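Local coordinates for protein-tyrosine-phosphatase (PDB 7DHE) that probably removes phosphate from phosphotyrosine in proteins by hydrolysis, as a low molecular weight protein-tyrosine-phosphatase, at residues 88-93 and 117-122; 7-12 and 81-86; 13-18 and 70-75. All coordinates share one frame; numbering follows the deposited sequence.

Contact 1 of 3, residues 88-93 and 117-122; sequences VMEKGH and QKDIPD. With B85 (benzylphosphonic acid), chain E.
D119 OD1 is the polar atom on which this contact turns, for K91 reaches it twice. The backbone N of K91 donates to D119 OD1 at 2.9 Å, approaching from above the carboxylate plane (42° out of it). The ammonium NZ closes a salt bridge to D119 OD1 at 3.1 Å, a weak hydrogen bond. K91 can return to this atom because its chain bends at chi3 (-83°) and again at chi4, wrapping over the carboxylate oxygen. The shorter bond of the ammonium runs from K91 NZ to the carbonyl O of Q117, 2.8 Å away. A nearly straight backbone bond completes the join: I120 N donates to M89 O at 3.0 Å.

The pairing illustrates how two loops beyond the C-terminal ends of parallel strands can be tied together beside a predicted active site. Residues 88-93 leave strand 85-88 and enter a type I turn from E90 to H93, whereas 117-122 lead toward helix 128-148 and carry D122, the predicted proton donor of this low molecular weight phosphatase fold. Beside the backbone bond the contact is apolar: M89 SD lies 3.8 Å from I120 CD1; F111 touches both side chains, and L137 and I138 of helix 128-148 pack on I120.

E90 CB rests over the centre of the H93 ring, 3.5 Å above its plane, while the E90 chain runs on extended to its own carboxylate. The carboxylates of E90 and D119 come within 4.5 Å (OE1 to OD2), a like-charge approach probably eased by their separate cationic partners: K91 for D119, and for E90 the predicted active-site R18, whose NH1 forms a salt bridge with OE2.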
loop_
_atom_site.group_PDB
_atom_site.type_symbol
_atom_site.label_atom_id
_atom_site.label_comp_id
_atom_site.label_asym_id
_atom_site.label_seq_id
_atom_site.Cartn_x
_atom_site.Cartn_y
_atom_site.Cartn_z
ATOM N N VAL A 88 -0.028 -6.310 -2.264
ATOM C CA VAL A 88 -1.440 -6.119 -1.885
ATOM C C VAL A 88 -1.600 -6.201 -0.373
ATOM O O VAL A 88 -0.833 -6.891 0.284
ATOM C CB VAL A 88 -2.435 -7.038 -2.653
ATOM C CG1 VAL A 88 -2.350 -6.803 -4.152
ATOM C CG2 VAL A 88 -2.208 -8.517 -2.340
ATOM N N MET A 89 -2.574 -5.475 0.182
ATOM C CA MET A 89 -2.783 -5.407 1.628
ATOM C C MET A 89 -3.540 -6.585 2.157
ATOM O O MET A 89 -3.335 -6.958 3.306
ATOM C CB MET A 89 -3.465 -4.089 2.021
ATOM C CG MET A 89 -2.543 -2.892 1.986
ATOM S SD MET A 89 -1.298 -3.018 3.280
ATOM C CE MET A 89 -0.168 -1.752 2.787
ATOM N N GLU A 90 -4.393 -7.190 1.326
ATOM C CA GLU A 90 -5.185 -8.381 1.664
ATOM C C GLU A 90 -5.066 -9.432 0.561
ATOM O O GLU A 90 -4.989 -9.088 -0.625
ATOM C CB GLU A 90 -6.676 -8.030 1.840
ATOM C CG GLU A 90 -6.999 -7.145 3.031
ATOM C CD GLU A 90 -8.472 -6.823 3.165
ATOM O OE1 GLU A 90 -9.312 -7.694 2.849
ATOM O OE2 GLU A 90 -8.794 -5.693 3.588
ATOM N N LYS A 91 -5.112 -10.718 0.956
ATOM C CA LYS A 91 -5.082 -11.862 0.041
ATOM C C LYS A 91 -6.242 -11.773 -0.961
ATOM O O LYS A 91 -6.062 -12.112 -2.136
ATOM C CB LYS A 91 -5.155 -13.185 0.819
ATOM C CG LYS A 91 -3.883 -13.522 1.605
ATOM C CD LYS A 91 -4.000 -14.807 2.453
ATOM C CE LYS A 91 -4.660 -14.644 3.815
ATOM N NZ LYS A 91 -3.847 -13.824 4.760
ATOM N N GLY A 92 -7.403 -11.293 -0.489
ATOM C CA GLY A 92 -8.602 -11.089 -1.298
ATOM C C GLY A 92 -8.414 -10.107 -2.439
ATOM O O GLY A 92 -9.115 -10.194 -3.453
ATOM N N HIS A 93 -7.447 -9.170 -2.288
ATOM C CA HIS A 93 -7.137 -8.161 -3.307
ATOM C C HIS A 93 -6.543 -8.764 -4.576
ATOM O O HIS A 93 -6.611 -8.145 -5.634
ATOM C CB HIS A 93 -6.204 -7.092 -2.732
ATOM C CG HIS A 93 -6.804 -6.274 -1.616
ATOM N ND1 HIS A 93 -6.014 -5.480 -0.800
ATOM C CD2 HIS A 93 -8.093 -6.147 -1.220
ATOM C CE1 HIS A 93 -6.839 -4.915 0.060
ATOM N NE2 HIS A 93 -8.100 -5.296 -0.145
ATOM N N GLN A 117 2.194 -14.102 6.453
ATOM C CA GLN A 117 1.219 -13.886 5.398
ATOM C C GLN A 117 -0.076 -13.247 5.952
ATOM O O GLN A 117 -1.182 -13.690 5.653
ATOM C CB GLN A 117 0.980 -15.195 4.619
ATOM C CG GLN A 117 2.242 -15.735 3.967
ATOM C CD GLN A 117 1.930 -16.516 2.736
ATOM O OE1 GLN A 117 1.666 -17.718 2.792
ATOM N NE2 GLN A 117 1.936 -15.813 1.603
ATOM N N LYS A 118 0.086 -12.201 6.769
ATOM C CA LYS A 118 -1.018 -11.503 7.436
ATOM C C LYS A 118 -1.698 -10.496 6.538
ATOM O O LYS A 118 -1.016 -9.733 5.841
ATOM C CB LYS A 118 -0.511 -10.755 8.694
ATOM C CG LYS A 118 -0.307 -11.587 9.941
ATOM C CD LYS A 118 0.281 -10.697 11.067
ATOM C CE LYS A 118 0.967 -11.414 12.236
ATOM N NZ LYS A 118 1.825 -10.503 13.073
ATOM N N ASP A 119 -3.035 -10.445 6.605
ATOM C CA ASP A 119 -3.802 -9.403 5.920
ATOM C C ASP A 119 -3.724 -8.166 6.832
ATOM O O ASP A 119 -3.637 -8.295 8.058
ATOM C CB ASP A 119 -5.274 -9.799 5.724
ATOM C CG ASP A 119 -5.577 -10.690 4.539
ATOM O OD1 ASP A 119 -4.638 -11.023 3.784
ATOM O OD2 ASP A 119 -6.760 -11.061 4.365
ATOM N N ILE A 120 -3.726 -6.984 6.232
ATOM C CA ILE A 120 -3.701 -5.745 6.975
ATOM C C ILE A 120 -5.099 -5.137 6.934
ATOM O O ILE A 120 -5.595 -4.810 5.857
ATOM C CB ILE A 120 -2.560 -4.820 6.508
ATOM C CG1 ILE A 120 -1.225 -5.491 6.891
ATOM C CG2 ILE A 120 -2.718 -3.442 7.182
ATOM C CD1 ILE A 120 -0.051 -4.965 6.337
ATOM N N PRO A 121 -5.774 -5.056 8.090
ATOM C CA PRO A 121 -7.170 -4.600 8.091
ATOM C C PRO A 121 -7.374 -3.132 7.769
ATOM O O PRO A 121 -6.585 -2.292 8.155
ATOM C CB PRO A 121 -7.621 -4.924 9.513
ATOM C CG PRO A 121 -6.338 -4.743 10.331
ATOM C CD PRO A 121 -5.307 -5.384 9.451
ATOM N N ASP A 122 -8.448 -2.850 7.086
ATOM C CA ASP A 122 -8.838 -1.504 6.730
ATOM C C ASP A 122 -9.282 -0.693 7.965
ATOM O O ASP A 122 -10.269 -1.052 8.620
ATOM C CB ASP A 122 -9.967 -1.580 5.709
ATOM C CG ASP A 122 -10.381 -0.263 5.149
ATOM O OD1 ASP A 122 -9.674 0.744 5.407
ATOM O OD2 ASP A 122 -11.426 -0.223 4.466
HETATM C C1 B85 E . -10.918 3.510 1.124
HETATM C C2 B85 E . -12.033 3.457 0.299
HETATM C C3 B85 E . -12.925 2.410 0.400
HETATM C C4 B85 E . -12.698 1.407 1.318
HETATM C C5 B85 E . -11.572 1.448 2.130
HETATM C C6 B85 E . -10.668 2.502 2.045
HETATM C C7 B85 E . -9.428 2.530 2.909
HETATM P P8 B85 E . -8.019 1.702 2.167
HETATM O O9 B85 E . -6.979 1.413 3.275
HETATM O O10 B85 E . -7.374 2.749 1.224
HETATM O O11 B85 E . -8.466 0.483 1.413
#

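Contact 2 of 3, residues 7-12 and 81-86; sequences KILVVC and SQYDLI. With B85 (benzylphosphonic acid), chain E.
L9 lies across one face of the Y83 ring at the apolar centre of this contact, its CB 4.0 Å from the ring centroid in a CH-pi approach displaced toward the rim. With CG of L9 turned away from its own backbone N (chi1 -172°), methyl CD1 also comes over the CE2 and CZ side of the ring. Further along the strand, V11 CG2 meets I86 CG2 at 3.7 Å. L9 and I86 share one face of the sheet, I8 and L85 the other.

The opposite face of Y83 belongs to K7. K7 NZ stands 4.7 Å from the centroid, only 17° off the ring normal, a cation-pi placement reached through a bend at chi3 (73°) that carries the ammonium back over the ring. From there NZ also makes a weak hydrogen bond to Q82 O.

The two strands pair in parallel, I8 bridging to L85 and L9 to I86, so that L9 N and K7 O bond to the O and N of the same residue, L85, the first at 2.8 Å. K7 O accepts a second, shorter bond from D84 N, 2.8 Å away, where the chain turns into the strand. At the polar edge D84 OD2 receives K7 N at 2.8 Å on the anti side, somewhat out of the carboxylate plane, and N6 N binds the same oxygen.

Strand 7-12 occupies an inner position of the parallel sheet, between strands 34-39 and 85-88, and its C-terminal end carries C12, the predicted nucleophile, to the start of the phosphate-binding loop. I8 packs on L26 of helix 18-29, while Y83 and L9 reach A36 of strand 34-39, and L85 and I86 touch strand 108-110 beyond.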
loop_
_atom_site.group_PDB
_atom_site.type_symbol
_atom_site.label_atom_id
_atom_site.label_comp_id
_atom_site.label_asym_id
_atom_site.label_seq_id
_atom_site.Cartn_x
_atom_site.Cartn_y
_atom_site.Cartn_z
ATOM N N LYS A 7 11.206 -0.703 -8.567
ATOM C CA LYS A 7 9.932 0.014 -8.529
ATOM C C LYS A 7 8.878 -0.871 -7.865
ATOM O O LYS A 7 8.598 -1.975 -8.330
ATOM C CB LYS A 7 9.513 0.437 -9.929
ATOM C CG LYS A 7 10.452 1.435 -10.572
ATOM C CD LYS A 7 9.885 2.034 -11.855
ATOM C CE LYS A 7 8.764 3.027 -11.642
ATOM N NZ LYS A 7 8.109 3.437 -12.918
ATOM N N ILE A 8 8.367 -0.410 -6.736
ATOM C CA ILE A 8 7.407 -1.152 -5.916
ATOM C C ILE A 8 6.069 -0.422 -5.851
ATOM O O ILE A 8 6.028 0.791 -5.530
ATOM C CB ILE A 8 7.973 -1.420 -4.501
ATOM C CG1 ILE A 8 9.361 -2.106 -4.569
ATOM C CG2 ILE A 8 6.954 -2.214 -3.626
ATOM C CD1 ILE A 8 10.225 -1.930 -3.343
ATOM N N LEU A 9 4.976 -1.178 -6.107
ATOM C CA LEU A 9 3.626 -0.631 -6.067
ATOM C C LEU A 9 2.841 -1.261 -4.954
ATOM O O LEU A 9 2.614 -2.476 -4.974
ATOM C CB LEU A 9 2.899 -0.835 -7.402
ATOM C CG LEU A 9 1.543 -0.139 -7.530
ATOM C CD1 LEU A 9 1.702 1.414 -7.586
ATOM C CD2 LEU A 9 0.814 -0.683 -8.727
ATOM N N VAL A 10 2.433 -0.435 -3.981
ATOM C CA VAL A 10 1.668 -0.892 -2.829
ATOM C C VAL A 10 0.193 -0.699 -3.169
ATOM O O VAL A 10 -0.193 0.380 -3.572
ATOM C CB VAL A 10 2.086 -0.152 -1.546
ATOM C CG1 VAL A 10 1.289 -0.670 -0.357
ATOM C CG2 VAL A 10 3.570 -0.300 -1.292
ATOM N N VAL A 11 -0.623 -1.754 -3.038
ATOM C CA VAL A 11 -2.009 -1.735 -3.489
ATOM C C VAL A 11 -2.981 -2.087 -2.381
ATOM O O VAL A 11 -2.755 -3.047 -1.641
ATOM C CB VAL A 11 -2.177 -2.697 -4.730
ATOM C CG1 VAL A 11 -3.637 -2.862 -5.142
ATOM C CG2 VAL A 11 -1.321 -2.246 -5.918
ATOM N N CYS A 12 -4.064 -1.289 -2.278
ATOM C CA CYS A 12 -5.232 -1.517 -1.451
ATOM C C CYS A 12 -6.474 -1.129 -2.237
ATOM O O CYS A 12 -6.428 -1.218 -3.466
ATOM C CB CYS A 12 -5.154 -0.873 -0.073
ATOM S SG CYS A 12 -5.422 0.918 -0.043
ATOM N N SER A 81 2.445 -2.400 -15.294
ATOM C CA SER A 81 3.583 -2.650 -16.160
ATOM C C SER A 81 4.821 -1.804 -15.779
ATOM O O SER A 81 5.954 -2.186 -16.098
ATOM C CB SER A 81 3.187 -2.431 -17.615
ATOM O OG SER A 81 3.007 -1.052 -17.875
ATOM N N GLN A 82 4.607 -0.698 -15.061
ATOM C CA GLN A 82 5.677 0.207 -14.642
ATOM C C GLN A 82 6.404 -0.234 -13.391
ATOM O O GLN A 82 7.425 0.363 -13.062
ATOM C CB GLN A 82 5.129 1.619 -14.419
ATOM C CG GLN A 82 4.388 2.195 -15.609
ATOM C CD GLN A 82 4.051 3.640 -15.404
ATOM O OE1 GLN A 82 4.198 4.222 -14.296
ATOM N NE2 GLN A 82 3.758 4.275 -16.529
ATOM N N TYR A 83 5.883 -1.240 -12.675
ATOM C CA TYR A 83 6.464 -1.659 -11.399
ATOM C C TYR A 83 6.978 -3.075 -11.429
ATOM O O TYR A 83 6.430 -3.931 -12.128
ATOM C CB TYR A 83 5.461 -1.421 -10.253
ATOM C CG TYR A 83 5.169 0.049 -10.088
ATOM C CD1 TYR A 83 5.943 0.840 -9.242
ATOM C CD2 TYR A 83 4.201 0.677 -10.859
ATOM C CE1 TYR A 83 5.736 2.215 -9.140
ATOM C CE2 TYR A 83 3.992 2.053 -10.776
ATOM C CZ TYR A 83 4.761 2.816 -9.909
ATOM O OH TYR A 83 4.613 4.174 -9.822
ATOM N N ASP A 84 8.073 -3.305 -10.702
ATOM C CA ASP A 84 8.748 -4.596 -10.632
ATOM C C ASP A 84 8.080 -5.527 -9.621
ATOM O O ASP A 84 8.089 -6.736 -9.789
ATOM C CB ASP A 84 10.235 -4.388 -10.283
ATOM C CG ASP A 84 10.974 -3.434 -11.201
ATOM O OD1 ASP A 84 10.902 -3.625 -12.445
ATOM O OD2 ASP A 84 11.622 -2.503 -10.680
ATOM N N LEU A 85 7.531 -4.968 -8.568
ATOM C CA LEU A 85 6.910 -5.733 -7.495
ATOM C C LEU A 85 5.627 -5.030 -7.053
ATOM O O LEU A 85 5.618 -3.806 -6.884
ATOM C CB LEU A 85 7.896 -5.827 -6.303
ATOM C CG LEU A 85 7.416 -6.567 -5.058
ATOM C CD1 LEU A 85 7.112 -8.034 -5.366
ATOM C CD2 LEU A 85 8.408 -6.424 -3.935
ATOM N N ILE A 86 4.551 -5.826 -6.867
ATOM C CA ILE A 86 3.241 -5.345 -6.452
ATOM C C ILE A 86 2.888 -6.019 -5.159
ATOM O O ILE A 86 2.949 -7.254 -5.075
ATOM C CB ILE A 86 2.154 -5.545 -7.534
ATOM C CG1 ILE A 86 2.579 -4.845 -8.838
ATOM C CG2 ILE A 86 0.786 -5.015 -7.030
ATOM C CD1 ILE A 86 2.041 -5.422 -10.095
HETATM C C1 B85 E . -10.918 3.510 1.124
HETATM C C2 B85 E . -12.033 3.457 0.299
HETATM C C3 B85 E . -12.925 2.410 0.400
HETATM C C4 B85 E . -12.698 1.407 1.318
HETATM C C5 B85 E . -11.572 1.448 2.130
HETATM C C6 B85 E . -10.668 2.502 2.045
HETATM C C7 B85 E . -9.428 2.530 2.909
HETATM P P8 B85 E . -8.019 1.702 2.167
HETATM O O9 B85 E . -6.979 1.413 3.275
HETATM O O10 B85 E . -7.374 2.749 1.224
HETATM O O11 B85 E . -8.466 0.483 1.413
#

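Contact 3 of 3, residues 13-18 and 70-75; sequences VGNICR and HQSQQL. With B85 (benzylphosphonic acid), chain E.
This is a polar contact between two loops, one of them the phosphate-binding P-loop that follows strand 7-12 and leads into helix 18-29, the other the approach to helix 77-81. The CX5R signature of the low molecular weight phosphatases runs from C12 to R18, and segment 70-75 lies against the side of that turn away from the ligand.

N15 carries most of the join. Its side chain points toward 70-75, where OD1 accepts Q73 N at 2.9 Å in the carbonyl plane, on a lone pair. The amide nitrogen ND2 is bound to S19 and S37, so both ends of the amide are committed and its rotation is fixed. H70 NE2 donates to N15 O at 2.8 Å, the oxygen lying at the edge of the imidazole near its plane; the side-chain amide of N15 is turned 81° from that ring. At the residue before N15, G14 O accepts a bond from S72 OG at 2.8 Å, and I16 CG2 packs against S72 CB.

The carbonyls of G14 and N15 bond to segment 70-75, while N-H groups of the same loop face the bound benzylphosphonic acid. I16 N and C17 N both donate to O10, and G14 N adds weak bonds. R18, predicted to be part of the active site, grips the phosphonate with its backbone and its side chain: R18 N and R18 NE each lie 2.9 Å from O9, and R18 NH2 meets O11 at 2.8 Å, with the phosphorus at the edge of the guanidinium and in its plane.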
loop_
_atom_site.group_PDB
_atom_site.type_symbol
_atom_site.label_atom_id
_atom_site.label_comp_id
_atom_site.label_asym_id
_atom_site.label_seq_id
_atom_site.Cartn_x
_atom_site.Cartn_y
_atom_site.Cartn_z
ATOM N N VAL A 13 -7.597 -0.784 -1.597
ATOM C CA VAL A 13 -8.783 -0.550 -2.407
ATOM C C VAL A 13 -9.063 0.959 -2.642
ATOM O O VAL A 13 -9.399 1.311 -3.779
ATOM C CB VAL A 13 -10.054 -1.350 -2.018
ATOM C CG1 VAL A 13 -9.838 -2.392 -0.924
ATOM C CG2 VAL A 13 -11.311 -0.501 -1.859
ATOM N N GLY A 14 -8.899 1.813 -1.635
ATOM C CA GLY A 14 -9.168 3.215 -1.880
ATOM C C GLY A 14 -7.949 4.059 -2.138
ATOM O O GLY A 14 -8.082 5.183 -2.636
ATOM N N ASN A 15 -6.764 3.560 -1.763
ATOM C CA ASN A 15 -5.491 4.300 -1.861
ATOM C C ASN A 15 -5.515 5.591 -1.030
ATOM O O ASN A 15 -4.977 6.612 -1.433
ATOM C CB ASN A 15 -5.072 4.553 -3.312
ATOM C CG ASN A 15 -3.639 4.993 -3.506
ATOM O OD1 ASN A 15 -3.317 5.856 -4.338
ATOM N ND2 ASN A 15 -2.739 4.389 -2.761
ATOM N N ILE A 16 -6.124 5.531 0.159
ATOM C CA ILE A 16 -6.173 6.678 1.066
ATOM C C ILE A 16 -5.677 6.305 2.474
ATOM O O ILE A 16 -5.300 7.192 3.238
ATOM C CB ILE A 16 -7.581 7.375 1.093
ATOM C CG1 ILE A 16 -8.716 6.344 1.427
ATOM C CG2 ILE A 16 -7.845 8.111 -0.219
ATOM C CD1 ILE A 16 -9.941 6.889 1.880
ATOM N N CYS A 17 -5.713 5.017 2.830
ATOM C CA CYS A 17 -5.310 4.578 4.167
ATOM C C CYS A 17 -4.071 3.675 4.169
ATOM O O CYS A 17 -2.952 4.133 4.412
ATOM C CB CYS A 17 -6.470 3.931 4.926
ATOM S SG CYS A 17 -7.761 5.075 5.420
ATOM N N ARG A 18 -4.287 2.395 3.936
ATOM C CA ARG A 18 -3.214 1.425 4.053
ATOM C C ARG A 18 -2.117 1.583 3.010
ATOM O O ARG A 18 -0.940 1.647 3.377
ATOM C CB ARG A 18 -3.782 -0.002 4.065
ATOM C CG ARG A 18 -4.711 -0.298 5.267
ATOM C CD ARG A 18 -5.476 -1.557 5.019
ATOM N NE ARG A 18 -6.430 -1.353 3.955
ATOM C CZ ARG A 18 -7.171 -2.311 3.428
ATOM N NH1 ARG A 18 -7.083 -3.549 3.880
ATOM N NH2 ARG A 18 -8.014 -2.036 2.446
ATOM N N HIS A 70 0.094 13.172 -0.773
ATOM C CA HIS A 70 -0.353 11.971 -1.449
ATOM C C HIS A 70 -1.565 12.283 -2.306
ATOM O O HIS A 70 -2.408 13.107 -1.912
ATOM C CB HIS A 70 -0.701 10.864 -0.436
ATOM C CG HIS A 70 -1.292 9.630 -1.076
ATOM N ND1 HIS A 70 -0.516 8.754 -1.852
ATOM C CD2 HIS A 70 -2.570 9.190 -1.085
ATOM C CE1 HIS A 70 -1.345 7.821 -2.296
ATOM N NE2 HIS A 70 -2.583 8.025 -1.853
ATOM N N GLN A 71 -1.677 11.614 -3.458
ATOM C CA GLN A 71 -2.881 11.703 -4.296
ATOM C C GLN A 71 -3.336 10.307 -4.641
ATOM O O GLN A 71 -2.562 9.560 -5.250
ATOM C CB GLN A 71 -2.731 12.554 -5.583
ATOM C CG GLN A 71 -1.496 13.390 -5.847
ATOM C CD GLN A 71 -1.874 14.796 -6.146
ATOM O OE1 GLN A 71 -1.755 15.645 -5.257
ATOM N NE2 GLN A 71 -2.423 15.056 -7.344
ATOM N N SER A 72 -4.550 9.920 -4.204
ATOM C CA SER A 72 -5.088 8.596 -4.508
ATOM C C SER A 72 -5.178 8.383 -6.011
ATOM O O SER A 72 -5.587 9.290 -6.754
ATOM C CB SER A 72 -6.465 8.418 -3.889
ATOM O OG SER A 72 -7.066 7.206 -4.325
ATOM N N GLN A 73 -4.780 7.194 -6.460
ATOM C CA GLN A 73 -4.866 6.845 -7.875
ATOM C C GLN A 73 -5.441 5.459 -8.086
ATOM O O GLN A 73 -5.301 4.587 -7.227
ATOM C CB GLN A 73 -3.509 7.018 -8.587
ATOM C CG GLN A 73 -2.479 5.922 -8.326
ATOM C CD GLN A 73 -1.233 6.137 -9.133
ATOM O OE1 GLN A 73 -1.253 6.685 -10.257
ATOM N NE2 GLN A 73 -0.117 5.719 -8.567
ATOM N N GLN A 74 -6.063 5.261 -9.246
ATOM C CA GLN A 74 -6.662 3.993 -9.632
ATOM C C GLN A 74 -5.614 3.012 -10.144
ATOM O O GLN A 74 -4.731 3.392 -10.928
ATOM C CB GLN A 74 -7.723 4.240 -10.722
ATOM C CG GLN A 74 -8.361 2.975 -11.306
ATOM C CD GLN A 74 -9.074 2.120 -10.291
ATOM O OE1 GLN A 74 -9.837 2.604 -9.459
ATOM N NE2 GLN A 74 -8.851 0.824 -10.350
ATOM N N LEU A 75 -5.736 1.745 -9.722
ATOM C CA LEU A 75 -4.894 0.660 -10.207
ATOM C C LEU A 75 -5.340 0.288 -11.635
ATOM O O LEU A 75 -6.521 0.012 -11.873
ATOM C CB LEU A 75 -5.031 -0.555 -9.286
ATOM C CG LEU A 75 -4.222 -1.802 -9.644
ATOM C CD1 LEU A 75 -2.729 -1.581 -9.488
ATOM C CD2 LEU A 75 -4.716 -2.984 -8.891
HETATM C C1 B85 E . -10.918 3.510 1.124
HETATM C C2 B85 E . -12.033 3.457 0.299
HETATM C C3 B85 E . -12.925 2.410 0.400
HETATM C C4 B85 E . -12.698 1.407 1.318
HETATM C C5 B85 E . -11.572 1.448 2.130
HETATM C C6 B85 E . -10.668 2.502 2.045
HETATM C C7 B85 E . -9.428 2.530 2.909
HETATM P P8 B85 E . -8.019 1.702 2.167
HETATM O O9 B85 E . -6.979 1.413 3.275
HETATM O O10 B85 E . -7.374 2.749 1.224
HETATM O O11 B85 E . -8.466 0.483 1.413
#

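How the contacts relate
The three contacts lie 13 to 15 Å apart, centre to centre, and all border the benzylphosphonic acid site, which contact 3 binds through hydrogen bonds. Contact 2 forms the inner pair of the parallel sheet; contact 3 falls within the loop that contact 2 closes, and contact 1 follows both along the chain. Strand 7-12 passes directly into the P-loop of contact 3, strand 85-88 into the first loop of contact 1. Between contacts 1 and 3 the joints are chiefly polar, R18 meeting E90 and probably I120 O, with H93 packed on V13; L75 packs on L9 and V11, and M89 on V10. The predicted nucleophile C12 and proton donor D122 thereby converge on one pocket.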